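Local coordinates for protein coenzyme A transferase (Yersinia pestis, PDB 3QLI) that probably transfers coenzyme A between carboxylic acids, acting as an acetate CoA-transferase or a close relative of one, at residues 25-28 against 29-33; 150-153 against 154-158. All blocks are in the same frame, centred on the assembly; numbering follows the deposited sequence.

Contact 1 (25-28 against 29-33); sequences KLTT and PEEAV
The chi1 of 62° in Thr-28 sets OG1 between the residue's own N and carbonyl carbon, aimed at the backbone of Glu-31, whose chi1 of -61° swings its CG back over the threonine. OG1 then accepts the N-H of Glu-31, with Glu-31 N 3.1 Å from Thr-28 OG1 and a fairly straight 162° at the hydrogen. The carbonyl of the same threonine takes the next amide, Ala-32 N lying 2.8 Å from Thr-28 O. Thr-28 is thus the N-cap of helix 29-32, its hydroxyl standing in for a backbone acceptor that the first turn lacks, while its carbonyl starts the regular i to i+4 pattern. Pro-29 suits the first position after the cap, where a ring nitrogen costs no amide bond. Two glutamates follow it in this single turn, and the second of them lies across the threonines. Glu-31 passes obliquely over both; its CG is 3.1 Å from Thr-28 OG1, and its CB is 3.3 Å from Thr-27 OG1. The methyl branch of Thr-27 turns inward instead, Thr-27 CG2 meeting Ala-32 CB at 3.7 Å. Ala-32 also packs on Val-203 of strand 201-204 and Leu-54 of helix 52-63, and Pro-29 rests on Ala-53 and Ala-57 of the same helix.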
loop_
_atom_site.group_PDB
_atom_site.type_symbol
_atom_site.label_atom_id
_atom_site.label_comp_id
_atom_site.label_asym_id
_atom_site.label_seq_id
_atom_site.Cartn_x
_atom_site.Cartn_y
_atom_site.Cartn_z
ATOM N N LYS A 25 30.475 10.046 -31.247
ATOM C CA LYS A 25 29.217 10.367 -30.562
ATOM C C LYS A 25 29.129 11.789 -30.018
ATOM O O LYS A 25 28.030 12.299 -29.777
ATOM C CB LYS A 25 28.980 9.374 -29.413
ATOM C CG LYS A 25 28.682 7.949 -29.868
ATOM C CD LYS A 25 28.896 6.968 -28.723
ATOM C CE LYS A 25 28.905 5.522 -29.209
ATOM N NZ LYS A 25 27.578 5.042 -29.646
ATOM N N LEU A 26 30.281 12.418 -29.801
ATOM C CA LEU A 26 30.330 13.744 -29.218
ATOM C C LEU A 26 29.749 14.760 -30.199
ATOM O O LEU A 26 30.105 14.755 -31.380
ATOM C CB LEU A 26 31.779 14.126 -28.868
ATOM C CG LEU A 26 31.995 15.515 -28.259
ATOM C CD1 LEU A 26 31.357 15.636 -26.871
ATOM C CD2 LEU A 26 33.490 15.865 -28.186
ATOM N N THR A 27 28.869 15.630 -29.710
ATOM C CA THR A 27 28.235 16.625 -30.570
ATOM C C THR A 27 27.808 17.871 -29.788
ATOM O O THR A 27 28.162 18.030 -28.616
ATOM C CB THR A 27 27.048 16.001 -31.316
ATOM O OG1 THR A 27 26.623 16.870 -32.376
ATOM C CG2 THR A 27 25.898 15.722 -30.352
ATOM N N THR A 28 27.071 18.775 -30.430
ATOM C CA THR A 28 26.576 19.945 -29.710
ATOM C C THR A 28 25.196 19.641 -29.154
ATOM O O THR A 28 24.485 18.795 -29.692
ATOM C CB THR A 28 26.466 21.170 -30.616
ATOM O OG1 THR A 28 25.528 20.891 -31.663
ATOM C CG2 THR A 28 27.848 21.520 -31.218
ATOM N N PRO A 29 24.811 20.335 -28.082
ATOM C CA PRO A 29 23.448 20.167 -27.565
ATOM C C PRO A 29 22.390 20.371 -28.653
ATOM O O PRO A 29 21.456 19.579 -28.747
ATOM C CB PRO A 29 23.352 21.248 -26.489
ATOM C CG PRO A 29 24.775 21.360 -25.977
ATOM C CD PRO A 29 25.623 21.224 -27.231
ATOM N N GLU A 30 22.541 21.400 -29.482
ATOM C CA GLU A 30 21.576 21.614 -30.562
ATOM C C GLU A 30 21.463 20.395 -31.491
ATOM O O GLU A 30 20.358 19.949 -31.820
ATOM C CB GLU A 30 21.919 22.882 -31.370
ATOM C CG GLU A 30 20.965 23.122 -32.538
ATOM C CD GLU A 30 21.280 24.394 -33.321
ATOM O OE1 GLU A 30 21.921 25.315 -32.765
ATOM O OE2 GLU A 30 20.880 24.470 -34.499
ATOM N N GLU A 31 22.597 19.854 -31.919
ATOM C CA GLU A 31 22.564 18.696 -32.807
ATOM C C GLU A 31 22.051 17.452 -32.079
ATOM O O GLU A 31 21.309 16.661 -32.648
ATOM C CB GLU A 31 23.930 18.432 -33.438
ATOM C CG GLU A 31 24.414 19.593 -34.299
ATOM C CD GLU A 31 25.703 19.294 -35.043
ATOM O OE1 GLU A 31 26.498 20.238 -35.262
ATOM O OE2 GLU A 31 25.920 18.117 -35.412
ATOM N N ALA A 32 22.438 17.290 -30.817
ATOM C CA ALA A 32 22.000 16.125 -30.044
ATOM C C ALA A 32 20.480 15.978 -29.968
ATOM O O ALA A 32 19.960 14.866 -30.066
ATOM C CB ALA A 32 22.594 16.158 -28.635
ATOM N N VAL A 33 19.765 17.084 -29.762
ATOM C CA VAL A 33 18.316 17.002 -29.557
ATOM C C VAL A 33 17.537 17.185 -30.865
ATOM O O VAL A 33 16.296 17.183 -30.880
ATOM C CB VAL A 33 17.815 18.008 -28.489
ATOM C CG1 VAL A 33 18.580 17.837 -27.173
ATOM C CG2 VAL A 33 17.931 19.453 -28.985
#

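Contact 2 (150-153 against 154-158); sequences PMDC and HGYFS
From Asp-152 to Gly-155 the chain reverses through a type I turn, closed by Gly-155 N on Asp-152 O at 3.0 Å, and Asp-152 N then pairs with Tyr-156 O at 2.8 Å. The Asp-152 side chain reaches forward into the loop. With chi1 at 66° its carboxylate stands over the turn, and OD1 takes two amides from opposite faces of the carboxylate plane: His-154 N is 2.8 Å from Asp-152 OD1, and Tyr-156 N is 3.0 Å from it. The Tyr-156 bond is the straighter, at 166°; that of His-154 bends to 139°. Asp-152 and Tyr-156 run side by side in the same direction, with OD1 near the plane of the phenol ring at its edge.

At the apex Cys-153 SG lies over one face of the His-154 imidazole, 3.9 Å from the centroid. Met-151 works on the other side of the hairpin-like reversal. Its CB sits over a face of the Phe-157 ring in a CH-pi contact, offset toward the rim, 3.6 Å from Phe-157 CE1. Extended through chi1 and chi2, the methionine runs past the Gly-155 backbone, with Met-151 CG 3.5 Å from Gly-155 C, and SD meets the phenylalanine ring obliquely as a Met-aromatic contact. Tyr-22 of helix 18-25 packs against both Met-151 and Phe-157. A type I turn whose last residue, Gly-155, has positive phi and forms a G1 beta bulge with Tyr-156, opposite Asp-152, is combined here with an Asx turn at Asp-152.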
loop_
_atom_site.group_PDB
_atom_site.type_symbol
_atom_site.label_atom_id
_atom_site.label_comp_id
_atom_site.label_asym_id
_atom_site.label_seq_id
_atom_site.Cartn_x
_atom_site.Cartn_y
_atom_site.Cartn_z
ATOM N N PRO A 150 32.332 11.988 -16.203
ATOM C CA PRO A 150 33.176 11.761 -17.380
ATOM C C PRO A 150 33.433 10.273 -17.617
ATOM O O PRO A 150 33.478 9.492 -16.664
ATOM C CB PRO A 150 34.481 12.484 -17.012
ATOM C CG PRO A 150 34.053 13.562 -16.078
ATOM C CD PRO A 150 32.952 12.926 -15.249
ATOM N N MET A 151 33.602 9.895 -18.877
ATOM C CA MET A 151 33.900 8.518 -19.237
ATOM C C MET A 151 35.220 8.095 -18.594
ATOM O O MET A 151 36.180 8.856 -18.614
ATOM C CB MET A 151 34.005 8.381 -20.755
ATOM C CG MET A 151 34.133 6.942 -21.208
ATOM S SD MET A 151 34.286 6.725 -22.978
ATOM C CE MET A 151 35.980 7.262 -23.220
ATOM N N ASP A 152 35.268 6.894 -18.021
ATOM C CA ASP A 152 36.508 6.402 -17.426
ATOM C C ASP A 152 37.330 5.635 -18.457
ATOM O O ASP A 152 36.922 5.501 -19.603
ATOM C CB ASP A 152 36.240 5.545 -16.180
ATOM C CG ASP A 152 35.514 4.238 -16.497
ATOM O OD1 ASP A 152 35.591 3.764 -17.655
ATOM O OD2 ASP A 152 34.871 3.680 -15.570
ATOM N N CYS A 153 38.495 5.129 -18.059
ATOM C CA CYS A 153 39.384 4.485 -19.030
ATOM C C CYS A 153 38.852 3.150 -19.551
ATOM O O CYS A 153 39.442 2.553 -20.456
ATOM C CB CYS A 153 40.788 4.293 -18.445
ATOM S SG CYS A 153 40.850 3.074 -17.105
ATOM N N HIS A 154 37.747 2.675 -18.990
ATOM C CA HIS A 154 37.129 1.434 -19.474
ATOM C C HIS A 154 35.913 1.709 -20.357
ATOM O O HIS A 154 35.263 0.780 -20.808
ATOM C CB HIS A 154 36.727 0.528 -18.301
ATOM C CG HIS A 154 37.871 0.173 -17.404
ATOM N ND1 HIS A 154 38.742 -0.858 -17.685
ATOM C CD2 HIS A 154 38.304 0.726 -16.247
ATOM C CE1 HIS A 154 39.652 -0.936 -16.729
ATOM N NE2 HIS A 154 39.409 0.015 -15.843
ATOM N N GLY A 155 35.606 2.984 -20.593
ATOM C CA GLY A 155 34.477 3.346 -21.444
ATOM C C GLY A 155 33.148 3.571 -20.736
ATOM O O GLY A 155 32.116 3.702 -21.391
ATOM N N TYR A 156 33.162 3.637 -19.406
ATOM C CA TYR A 156 31.926 3.800 -18.634
ATOM C C TYR A 156 31.709 5.218 -18.141
ATOM O O TYR A 156 32.649 5.883 -17.695
ATOM C CB TYR A 156 31.921 2.862 -17.415
ATOM C CG TYR A 156 31.792 1.398 -17.783
ATOM C CD1 TYR A 156 30.544 0.776 -17.807
ATOM C CD2 TYR A 156 32.916 0.642 -18.116
ATOM C CE1 TYR A 156 30.422 -0.568 -18.157
ATOM C CE2 TYR A 156 32.803 -0.701 -18.459
ATOM C CZ TYR A 156 31.556 -1.294 -18.484
ATOM O OH TYR A 156 31.434 -2.618 -18.832
ATOM N N PHE A 157 30.455 5.657 -18.215
ATOM C CA PHE A 157 29.995 6.875 -17.556
ATOM C C PHE A 157 29.214 6.461 -16.319
ATOM O O PHE A 157 28.640 5.375 -16.284
ATOM C CB PHE A 157 29.016 7.629 -18.460
ATOM C CG PHE A 157 29.559 7.974 -19.808
ATOM C CD1 PHE A 157 30.162 9.200 -20.031
ATOM C CD2 PHE A 157 29.424 7.089 -20.872
ATOM C CE1 PHE A 157 30.641 9.541 -21.286
ATOM C CE2 PHE A 157 29.911 7.419 -22.127
ATOM C CZ PHE A 157 30.521 8.657 -22.334
ATOM N N SER A 158 29.147 7.324 -15.316
ATOM C CA SER A 158 28.297 7.039 -14.170
ATOM C C SER A 158 27.075 7.951 -14.138
ATOM O O SER A 158 27.182 9.149 -14.406
ATOM C CB SER A 158 29.097 7.230 -12.869
ATOM O OG SER A 158 28.259 7.148 -11.737
#

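In the fold
Contacts 1 and 2 lie on the same side of the chain's centre, their own centres 19 Å apart and their nearest atoms about 7 Å apart, so they do not touch. Helix 18-25 connects them: it packs on contact 2 and ends at Lys-25, where the segment leading to the cap of contact 1 begins. The chain around Val-199 is a second bridge, touched by Phe-157 and bonded through its carbonyl to Lys-25 NZ. Contact 1 sits beside strand 201-204, outermost in the parallel sheet of this chain, while contact 2 includes strand 156-158 of the small antiparallel sheet with 193-195. Both are away from the coenzyme A-binding residues.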